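Local coordinates for scyllo-inosose 3-dehydrogenase (PDB 3IP1), which catalyses the NAD(+)-dependent oxidation of scyllo-inosose to 3-dehydro-scyllo-inosose as a zinc-dependent dehydrogenase, probably in myo-inositol breakdown, at residues Asp13-Phe18 / Gly33-Arg38; Gly101-Ala106 / Lys117-Gly122; Ile111-Asn116 / Tyr171-Arg176. One frame throughout, in Å; residues are numbered along the deposited sequence.

Contact 1: residues Asp13-Phe18 / Gly33-Arg38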
loop_
_atom_site.group_PDB
_atom_site.type_symbol
_atom_site.label_atom_id
_atom_site.label_comp_id
_atom_site.label_asym_id
_atom_site.label_seq_id
_atom_site.Cartn_x
_atom_site.Cartn_y
_atom_site.Cartn_z
ATOM N N ASP A 13 28.404 23.054 -28.963
ATOM C CA ASP A 13 28.888 22.542 -30.251
ATOM C C ASP A 13 28.313 21.158 -30.534
ATOM O O ASP A 13 29.040 20.173 -30.475
ATOM C CB ASP A 13 30.423 22.498 -30.247
ATOM C CG ASP A 13 31.022 22.326 -31.641
ATOM O OD1 ASP A 13 30.276 22.403 -32.630
ATOM O OD2 ASP A 13 32.250 22.112 -31.744
ATOM N N PRO A 14 27.009 21.088 -30.866
ATOM C CA PRO A 14 26.276 19.816 -30.824
ATOM C C PRO A 14 26.658 18.799 -31.887
ATOM O O PRO A 14 27.034 19.169 -32.993
ATOM C CB PRO A 14 24.819 20.236 -31.023
ATOM C CG PRO A 14 24.798 21.708 -30.759
ATOM C CD PRO A 14 26.119 22.209 -31.207
ATOM N N ARG A 15 26.579 17.525 -31.514
ATOM C CA ARG A 15 26.692 16.409 -32.430
ATOM C C ARG A 15 25.674 16.565 -33.552
ATOM O O ARG A 15 24.621 17.191 -33.362
ATOM C CB ARG A 15 26.503 15.081 -31.686
ATOM C CG ARG A 15 27.668 14.738 -30.728
ATOM C CD ARG A 15 27.702 13.253 -30.447
ATOM N NE ARG A 15 28.894 12.786 -29.737
ATOM C CZ ARG A 15 30.033 12.403 -30.309
ATOM N NH1 ARG A 15 30.195 12.465 -31.615
ATOM N NH2 ARG A 15 31.038 11.992 -29.559
ATOM N N PRO A 16 26.000 16.034 -34.746
ATOM C CA PRO A 16 25.152 16.192 -35.947
ATOM C C PRO A 16 23.713 15.732 -35.735
ATOM O O PRO A 16 22.789 16.382 -36.214
ATOM C CB PRO A 16 25.835 15.299 -36.988
ATOM C CG PRO A 16 27.234 15.182 -36.526
ATOM C CD PRO A 16 27.195 15.217 -35.026
ATOM N N GLU A 17 23.523 14.633 -35.010
ATOM C CA GLU A 17 22.165 14.127 -34.712
ATOM C C GLU A 17 21.297 15.067 -33.861
ATOM O O GLU A 17 20.062 14.958 -33.879
ATOM C CB GLU A 17 22.221 12.730 -34.050
ATOM C CG GLU A 17 22.973 12.676 -32.701
ATOM C CD GLU A 17 24.430 12.220 -32.828
ATOM O OE1 GLU A 17 25.044 12.393 -33.917
ATOM O OE2 GLU A 17 24.962 11.683 -31.825
ATOM N N PHE A 18 21.915 15.984 -33.117
ATOM C CA PHE A 18 21.165 16.755 -32.132
ATOM C C PHE A 18 20.172 17.697 -32.786
ATOM O O PHE A 18 20.507 18.413 -33.721
ATOM C CB PHE A 18 22.104 17.548 -31.216
ATOM C CG PHE A 18 21.391 18.493 -30.274
ATOM C CD1 PHE A 18 20.889 18.035 -29.049
ATOM C CD2 PHE A 18 21.232 19.839 -30.604
ATOM C CE1 PHE A 18 20.247 18.890 -28.176
ATOM C CE2 PHE A 18 20.581 20.715 -29.725
ATOM C CZ PHE A 18 20.082 20.226 -28.507
ATOM N N GLY A 33 23.015 16.904 -22.312
ATOM C CA GLY A 33 24.384 17.399 -22.155
ATOM C C GLY A 33 25.404 16.856 -23.137
ATOM O O GLY A 33 26.069 17.617 -23.844
ATOM N N SER A 34 25.521 15.538 -23.188
ATOM C CA SER A 34 26.596 14.901 -23.916
ATOM C C SER A 34 26.440 15.025 -25.434
ATOM O O SER A 34 27.369 14.738 -26.177
ATOM C CB SER A 34 26.711 13.441 -23.499
ATOM O OG SER A 34 25.506 12.774 -23.791
ATOM N N LYS A 35 25.272 15.453 -25.888
ATOM C CA LYS A 35 25.026 15.682 -27.310
ATOM C C LYS A 35 25.359 17.114 -27.723
ATOM O O LYS A 35 25.276 17.442 -28.906
ATOM C CB LYS A 35 23.551 15.416 -27.654
ATOM C CG LYS A 35 23.077 13.999 -27.346
ATOM C CD LYS A 35 23.837 12.976 -28.184
ATOM C CE LYS A 35 23.054 11.679 -28.298
ATOM N NZ LYS A 35 23.853 10.662 -29.025
ATOM N N VAL A 36 25.711 17.961 -26.751
ATOM C CA VAL A 36 25.788 19.400 -26.992
ATOM C C VAL A 36 27.090 20.056 -26.524
ATOM O O VAL A 36 27.773 20.726 -27.298
ATOM C CB VAL A 36 24.594 20.104 -26.328
ATOM C CG1 VAL A 36 24.760 21.635 -26.370
ATOM C CG2 VAL A 36 23.299 19.694 -27.019
ATOM N N TRP A 37 27.419 19.866 -25.249
ATOM C CA TRP A 37 28.546 20.543 -24.637
ATOM C C TRP A 37 29.872 19.853 -24.926
ATOM O O TRP A 37 30.021 18.636 -24.766
ATOM C CB TRP A 37 28.331 20.707 -23.124
ATOM C CG TRP A 37 27.088 21.465 -22.749
ATOM C CD1 TRP A 37 25.968 20.943 -22.172
ATOM C CD2 TRP A 37 26.825 22.877 -22.926
ATOM N NE1 TRP A 37 25.037 21.928 -21.966
ATOM C CE2 TRP A 37 25.532 23.123 -22.419
ATOM C CE3 TRP A 37 27.560 23.952 -23.460
ATOM C CZ2 TRP A 37 24.946 24.406 -22.425
ATOM C CZ3 TRP A 37 26.985 25.226 -23.458
ATOM C CH2 TRP A 37 25.690 25.440 -22.936
ATOM N N ARG A 38 30.843 20.660 -25.332
ATOM C CA ARG A 38 32.148 20.163 -25.771
ATOM C C ARG A 38 33.291 20.949 -25.102
ATOM O O ARG A 38 33.144 22.143 -24.830
ATOM C CB ARG A 38 32.214 20.331 -27.282
ATOM C CG ARG A 38 33.127 19.381 -27.986
ATOM C CD ARG A 38 32.899 19.505 -29.474
ATOM N NE ARG A 38 33.657 18.517 -30.208
ATOM C CZ ARG A 38 33.813 18.538 -31.526
ATOM N NH1 ARG A 38 33.274 19.518 -32.248
ATOM N NH2 ARG A 38 34.517 17.586 -32.112
#
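Val36 sets its CG2 methyl over one face of the Phe18 ring, 3.5 Å from the ring centroid and 17° off the normal, a CH-pi contact. The ring is brought there by a chi1 of 173°, which places CG anti to the backbone N, while CG2 of Val36 lies anti to its own carbonyl carbon. CB of Lys35 comes up obliquely to CD1 of the same ring.

Beyond the ring the lysine chain bends at chi2 and then runs extended, crossing the Glu17 side chain at about a right angle. Its NZ reaches OE2 of Glu17 at 3.2 Å on the anti lone pair, a salt bridge at an exposed carboxylate. Glu17 lies within a type I beta turn from Arg15 to Phe18, closed by Phe18 N to Arg15 O. The turn belongs to the long excursion between strand 3-12 and strand 37-38, which pair antiparallel, and the contact folds the start of that excursion back on its end.

Two backbone bonds join the segments: Asp13 N donates to Val36 O at 2.9 Å, in the carbonyl plane, and Arg15 N meets Lys35 O at 2.9 Å from above its carbonyl plane. The Asp13 carboxylate forms a second salt bridge: the extended Arg38 chain presents the edge of its guanidinium, NH1 to OD2 at 2.8 Å. The oxygen is met from above the carboxylate plane, and the two flat groups stand 48° apart. Arg38 NE is held by Glu80 O, whereas the Arg15 guanidinium turns to Asp78 and Glu80.

Contact 2: residues Gly101-Ala106 / Lys117-Gly122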
loop_
_atom_site.group_PDB
_atom_site.type_symbol
_atom_site.label_atom_id
_atom_site.label_comp_id
_atom_site.label_asym_id
_atom_site.label_seq_id
_atom_site.Cartn_x
_atom_site.Cartn_y
_atom_site.Cartn_z
ATOM N N GLY A 101 25.994 23.954 5.206
ATOM C CA GLY A 101 26.549 25.245 5.569
ATOM C C GLY A 101 25.669 25.939 6.584
ATOM O O GLY A 101 24.822 25.306 7.212
ATOM N N VAL A 102 25.879 27.235 6.777
ATOM C CA VAL A 102 25.083 27.965 7.756
ATOM C C VAL A 102 24.354 29.130 7.084
ATOM O O VAL A 102 24.895 29.777 6.170
ATOM C CB VAL A 102 25.926 28.409 9.001
ATOM C CG1 VAL A 102 26.655 27.216 9.608
ATOM C CG2 VAL A 102 26.922 29.476 8.642
ATOM N N VAL A 103 23.123 29.376 7.513
ATOM C CA VAL A 103 22.354 30.497 6.993
ATOM C C VAL A 103 23.004 31.811 7.429
ATOM O O VAL A 103 23.268 32.019 8.617
ATOM C CB VAL A 103 20.856 30.440 7.418
ATOM C CG1 VAL A 103 20.085 31.569 6.759
ATOM C CG2 VAL A 103 20.234 29.075 7.012
ATOM N N VAL A 104 23.286 32.680 6.463
ATOM C CA VAL A 104 23.836 33.999 6.777
ATOM C C VAL A 104 22.877 35.121 6.421
ATOM O O VAL A 104 23.079 36.246 6.820
ATOM C CB VAL A 104 25.255 34.278 6.160
ATOM C CG1 VAL A 104 26.296 33.325 6.738
ATOM C CG2 VAL A 104 25.225 34.265 4.620
ATOM N N GLU A 105 21.843 34.812 5.656
ATOM C CA GLU A 105 20.817 35.766 5.364
ATOM C C GLU A 105 19.561 35.016 4.916
ATOM O O GLU A 105 19.661 34.010 4.229
ATOM C CB GLU A 105 21.293 36.723 4.271
ATOM C CG GLU A 105 20.266 37.783 3.941
ATOM C CD GLU A 105 20.820 38.972 3.183
ATOM O OE1 GLU A 105 20.163 40.045 3.239
ATOM O OE2 GLU A 105 21.882 38.842 2.530
ATOM N N ALA A 106 18.397 35.523 5.312
ATOM C CA ALA A 106 17.096 34.961 4.936
ATOM C C ALA A 106 16.116 36.087 4.600
ATOM O O ALA A 106 16.038 37.080 5.322
ATOM C CB ALA A 106 16.539 34.111 6.073
ATOM N N LYS A 117 9.017 29.050 11.182
ATOM C CA LYS A 117 9.344 30.465 11.244
ATOM C C LYS A 117 10.508 30.768 10.330
ATOM O O LYS A 117 11.213 29.856 9.884
ATOM C CB LYS A 117 9.663 30.883 12.681
ATOM C CG LYS A 117 8.428 30.847 13.563
ATOM C CD LYS A 117 8.766 30.905 15.036
ATOM C CE LYS A 117 7.481 30.913 15.853
ATOM N NZ LYS A 117 7.754 31.097 17.309
ATOM N N ARG A 118 10.684 32.053 10.042
ATOM C CA ARG A 118 11.802 32.528 9.239
ATOM C C ARG A 118 13.098 31.907 9.751
ATOM O O ARG A 118 13.305 31.771 10.970
ATOM C CB ARG A 118 11.896 34.059 9.283
ATOM C CG ARG A 118 12.259 34.715 7.956
ATOM C CD ARG A 118 12.570 36.218 8.107
ATOM N NE ARG A 118 13.997 36.481 8.319
ATOM C CZ ARG A 118 14.578 37.668 8.164
ATOM N NH1 ARG A 118 13.878 38.729 7.783
ATOM N NH2 ARG A 118 15.866 37.794 8.388
ATOM N N PHE A 119 13.946 31.508 8.810
ATOM C CA PHE A 119 15.245 30.948 9.110
ATOM C C PHE A 119 16.038 31.938 9.938
ATOM O O PHE A 119 16.003 33.122 9.649
ATOM C CB PHE A 119 16.000 30.681 7.802
ATOM C CG PHE A 119 15.923 29.257 7.336
ATOM C CD1 PHE A 119 16.603 28.254 8.018
ATOM C CD2 PHE A 119 15.157 28.917 6.221
ATOM C CE1 PHE A 119 16.521 26.914 7.587
ATOM C CE2 PHE A 119 15.076 27.590 5.793
ATOM C CZ PHE A 119 15.763 26.597 6.469
ATOM N N GLU A 120 16.740 31.458 10.965
ATOM C CA GLU A 120 17.625 32.327 11.747
ATOM C C GLU A 120 19.027 32.317 11.173
ATOM O O GLU A 120 19.504 31.289 10.671
ATOM C CB GLU A 120 17.719 31.872 13.205
ATOM C CG GLU A 120 16.469 32.148 14.018
ATOM C CD GLU A 120 16.512 31.462 15.366
ATOM O OE1 GLU A 120 17.614 31.314 15.953
ATOM O OE2 GLU A 120 15.439 31.067 15.843
ATOM N N ILE A 121 19.705 33.451 11.282
ATOM C CA ILE A 121 21.134 33.493 10.988
ATOM C C ILE A 121 21.837 32.505 11.908
ATOM O O ILE A 121 21.545 32.445 13.099
ATOM C CB ILE A 121 21.697 34.926 11.135
ATOM C CG1 ILE A 121 21.169 35.798 9.990
ATOM C CG2 ILE A 121 23.243 34.898 11.181
ATOM C CD1 ILE A 121 21.563 37.320 10.060
ATOM N N GLY A 122 22.749 31.710 11.352
ATOM C CA GLY A 122 23.450 30.708 12.146
ATOM C C GLY A 122 22.881 29.299 12.065
ATOM O O GLY A 122 23.529 28.362 12.511
#
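Val103 O is the best-held polar atom here: within the two segments it takes one hydrogen bond and one weaker CA-H...O contact. Gly122 N donates to it at 2.8 Å along an almost straight line (177°) and in the carbonyl plane, while the CA of Ile121 approaches the same oxygen. The two segments run roughly antiparallel, so that 117-122 passes along strand 98-106 of the GroES-like domain.

On the buried side, CG2 of Val103 meets CD1 of Phe119 at 3.9 Å, the two side chains crossing at about a right angle. Ala106 points its CB at the CB of Phe119, 3.9 Å away. On the other strand edge, Val104 and Glu105 both face Ile59 in a classic beta bulge. Ile121 rests CG1 and CD1 alongside Val104 O, each at 3.7 Å.

In the conformer given, Arg118 bends at chi3 (92°) and brings the face of its guanidinium over Ala106 O, which stands 3.1 Å above the plane over its centre. No hydrogen bond follows, since the carbonyl meets the face and not the N-H groups. With a single hydrogen bond across it, the contact otherwise consists of van der Waals approaches, partly apolar and partly of side chains against backbone carbonyls, and any attraction between the arginine and Ala106 O is probably electrostatic.

Contact 3: residues Ile111-Asn116 / Tyr171-Arg176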
loop_
_atom_site.group_PDB
_atom_site.type_symbol
_atom_site.label_atom_id
_atom_site.label_comp_id
_atom_site.label_asym_id
_atom_site.label_seq_id
_atom_site.Cartn_x
_atom_site.Cartn_y
_atom_site.Cartn_z
ATOM N N ILE A 111 11.041 30.434 5.156
ATOM C CA ILE A 111 10.615 29.693 6.359
ATOM C C ILE A 111 11.369 28.388 6.593
ATOM O O ILE A 111 11.489 27.564 5.700
ATOM C CB ILE A 111 9.085 29.426 6.336
ATOM C CG1 ILE A 111 8.297 30.740 6.090
ATOM C CG2 ILE A 111 8.646 28.740 7.607
ATOM C CD1 ILE A 111 8.520 31.855 7.139
ATOM N N ASN A 112 11.874 28.220 7.805
ATOM C CA ASN A 112 12.494 26.972 8.235
ATOM C C ASN A 112 11.403 26.003 8.703
ATOM O O ASN A 112 10.668 26.303 9.653
ATOM C CB ASN A 112 13.490 27.233 9.367
ATOM C CG ASN A 112 14.210 25.979 9.819
ATOM O OD1 ASN A 112 13.879 24.887 9.385
ATOM N ND2 ASN A 112 15.201 26.131 10.701
ATOM N N ARG A 113 11.303 24.856 8.034
ATOM C CA ARG A 113 10.326 23.830 8.407
ATOM C C ARG A 113 10.471 23.330 9.843
ATOM O O ARG A 113 9.464 22.998 10.467
ATOM C CB ARG A 113 10.373 22.640 7.459
ATOM C CG ARG A 113 9.602 22.852 6.176
ATOM C CD ARG A 113 9.854 21.703 5.236
ATOM N NE ARG A 113 11.160 21.844 4.588
ATOM C CZ ARG A 113 11.340 22.144 3.306
ATOM N NH1 ARG A 113 12.581 22.274 2.823
ATOM N NH2 ARG A 113 10.285 22.316 2.510
ATOM N N ARG A 114 11.702 23.283 10.365
ATOM C CA ARG A 114 11.932 22.923 11.776
ATOM C C ARG A 114 11.053 23.723 12.750
ATOM O O ARG A 114 10.548 23.169 13.724
ATOM C CB ARG A 114 13.407 23.079 12.182
ATOM C CG ARG A 114 13.682 22.606 13.636
ATOM C CD ARG A 114 15.128 22.775 14.097
ATOM N NE ARG A 114 15.616 24.149 13.983
ATOM C CZ ARG A 114 15.493 25.100 14.912
ATOM N NH1 ARG A 114 14.864 24.871 16.057
ATOM N NH2 ARG A 114 15.996 26.303 14.688
ATOM N N THR A 115 10.866 25.014 12.476
ATOM C CA THR A 115 10.178 25.908 13.413
ATOM C C THR A 115 8.893 26.480 12.849
ATOM O O THR A 115 8.099 27.045 13.586
ATOM C CB THR A 115 11.070 27.098 13.796
ATOM O OG1 THR A 115 11.461 27.799 12.603
ATOM C CG2 THR A 115 12.314 26.619 14.550
ATOM N N ASN A 116 8.688 26.340 11.545
ATOM C CA ASN A 116 7.651 27.080 10.835
ATOM C C ASN A 116 7.782 28.600 10.996
ATOM O O ASN A 116 6.805 29.336 10.935
ATOM C CB ASN A 116 6.242 26.603 11.204
ATOM C CG ASN A 116 5.198 27.040 10.182
ATOM O OD1 ASN A 116 5.465 27.064 8.971
ATOM N ND2 ASN A 116 4.014 27.388 10.660
ATOM N N TYR A 171 13.817 24.458 -0.280
ATOM C CA TYR A 171 14.754 23.331 -0.505
ATOM C C TYR A 171 15.668 23.011 0.669
ATOM O O TYR A 171 16.327 21.971 0.665
ATOM C CB TYR A 171 15.602 23.528 -1.770
ATOM C CG TYR A 171 14.788 23.898 -2.974
ATOM C CD1 TYR A 171 13.790 23.043 -3.452
ATOM C CD2 TYR A 171 15.010 25.103 -3.645
ATOM C CE1 TYR A 171 13.024 23.388 -4.560
ATOM C CE2 TYR A 171 14.244 25.461 -4.764
ATOM C CZ TYR A 171 13.262 24.581 -5.217
ATOM O OH TYR A 171 12.482 24.896 -6.314
ATOM N N ALA A 172 15.732 23.900 1.660
ATOM C CA ALA A 172 16.668 23.714 2.782
ATOM C C ALA A 172 16.046 22.934 3.954
ATOM O O ALA A 172 14.857 23.070 4.213
ATOM C CB ALA A 172 17.204 25.076 3.259
ATOM N N TRP A 173 16.866 22.122 4.625
ATOM C CA TRP A 173 16.458 21.300 5.764
ATOM C C TRP A 173 17.434 21.495 6.923
ATOM O O TRP A 173 18.651 21.500 6.738
ATOM C CB TRP A 173 16.435 19.814 5.373
ATOM C CG TRP A 173 15.346 19.478 4.397
ATOM C CD1 TRP A 173 15.454 19.396 3.037
ATOM C CD2 TRP A 173 13.975 19.195 4.711
ATOM N NE1 TRP A 173 14.233 19.073 2.485
ATOM C CE2 TRP A 173 13.311 18.940 3.491
ATOM C CE3 TRP A 173 13.245 19.130 5.909
ATOM C CZ2 TRP A 173 11.951 18.615 3.429
ATOM C CZ3 TRP A 173 11.885 18.817 5.847
ATOM C CH2 TRP A 173 11.261 18.554 4.613
ATOM N N SER A 174 16.902 21.631 8.125
ATOM C CA SER A 174 17.747 21.926 9.279
ATOM C C SER A 174 18.638 20.753 9.657
ATOM O O SER A 174 18.186 19.615 9.651
ATOM C CB SER A 174 16.890 22.289 10.480
ATOM O OG SER A 174 17.731 22.511 11.593
ATOM N N LEU A 175 19.890 21.034 10.021
ATOM C CA LEU A 175 20.750 20.015 10.615
ATOM C C LEU A 175 20.886 20.119 12.149
ATOM O O LEU A 175 21.845 19.570 12.717
ATOM C CB LEU A 175 22.144 20.044 9.974
ATOM C CG LEU A 175 22.274 19.802 8.460
ATOM C CD1 LEU A 175 23.723 20.052 8.047
ATOM C CD2 LEU A 175 21.785 18.395 8.010
ATOM N N ARG A 176 19.964 20.814 12.824
ATOM C CA ARG A 176 19.998 20.997 14.301
ATOM C C ARG A 176 20.155 19.683 15.066
ATOM O O ARG A 176 20.903 19.580 16.040
ATOM C CB ARG A 176 18.712 21.675 14.789
ATOM C CG ARG A 176 18.688 23.175 14.658
ATOM C CD ARG A 176 19.069 23.853 15.972
ATOM N NE ARG A 176 18.270 23.373 17.096
ATOM C CZ ARG A 176 18.279 23.939 18.294
ATOM N NH1 ARG A 176 17.536 23.446 19.275
ATOM N NH2 ARG A 176 19.035 25.002 18.506
HETATM O O HOH W 1 12.528 24.866 5.140
#
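This is a buried, arginine-rich contact in the GroES-like domain, where the turn after strand 111-112 lies against strand 172-174. Arg113 bends at chi3 (-78°) and lays its guanidinium flat on the six-membered ring of Trp173. CZ stands 3.8 Å from that ring's centroid with the planes 22° apart, a cation-pi stack in which NE approaches CH2 to 3.3 Å. From this position NH1 donates to Ala172 O at 2.8 Å, meeting it above the carbonyl plane; Lys170 O takes a second bond from the same nitrogen. A water over the opposite face of the guanidinium accepts from Arg113 N and lies within bonding distance of Ile111 O and Ala172 O, more acceptors being in reach than it has protons. Arg308 of a third subunit bonds the carbonyls of Arg113 and Arg114.

At the more exposed end, in the conformer given for Arg176, the guanidinium of Arg114 lies flat on that of Arg176, centres 4.5 Å apart and planes at 20°. Two like charges would repel, but Glu123 forms a salt bridge with Arg114 NE and also bonds Asn112 ND2 and Ser174 OG, probably easing the repulsion. Asn112 OD1 takes Arg114 N at 2.9 Å in an Asx turn, and Ser174 OG takes Arg176 N at 3.1 Å in an ST turn.

Strand 172-174 pairs antiparallel with strand 124-127, and Trp173 packs on Pro351 and Ile354 of helix 349-358.

Contact 1 is a surface contact near the start of the chain, its centre about 40 Å from the centres of the other two. Contacts 2 and 3 adjoin within the GroES-like domain, their centres about 9 Å apart: strands 111-112 and 117-118 are neighbours in a small antiparallel sheet, and Phe119 of contact 2 packs against Asn112 of contact 3. Both also reach the larger mixed sheet, through strands 98-106 and 172-174. Their chemistry differs. Salt bridges at the protein surface mark contact 1, one backbone hydrogen bond with van der Waals packing the partly buried contact 2, and arginines stacked on a tryptophan and on another arginine the buried contact 3, which alone meets other subunits.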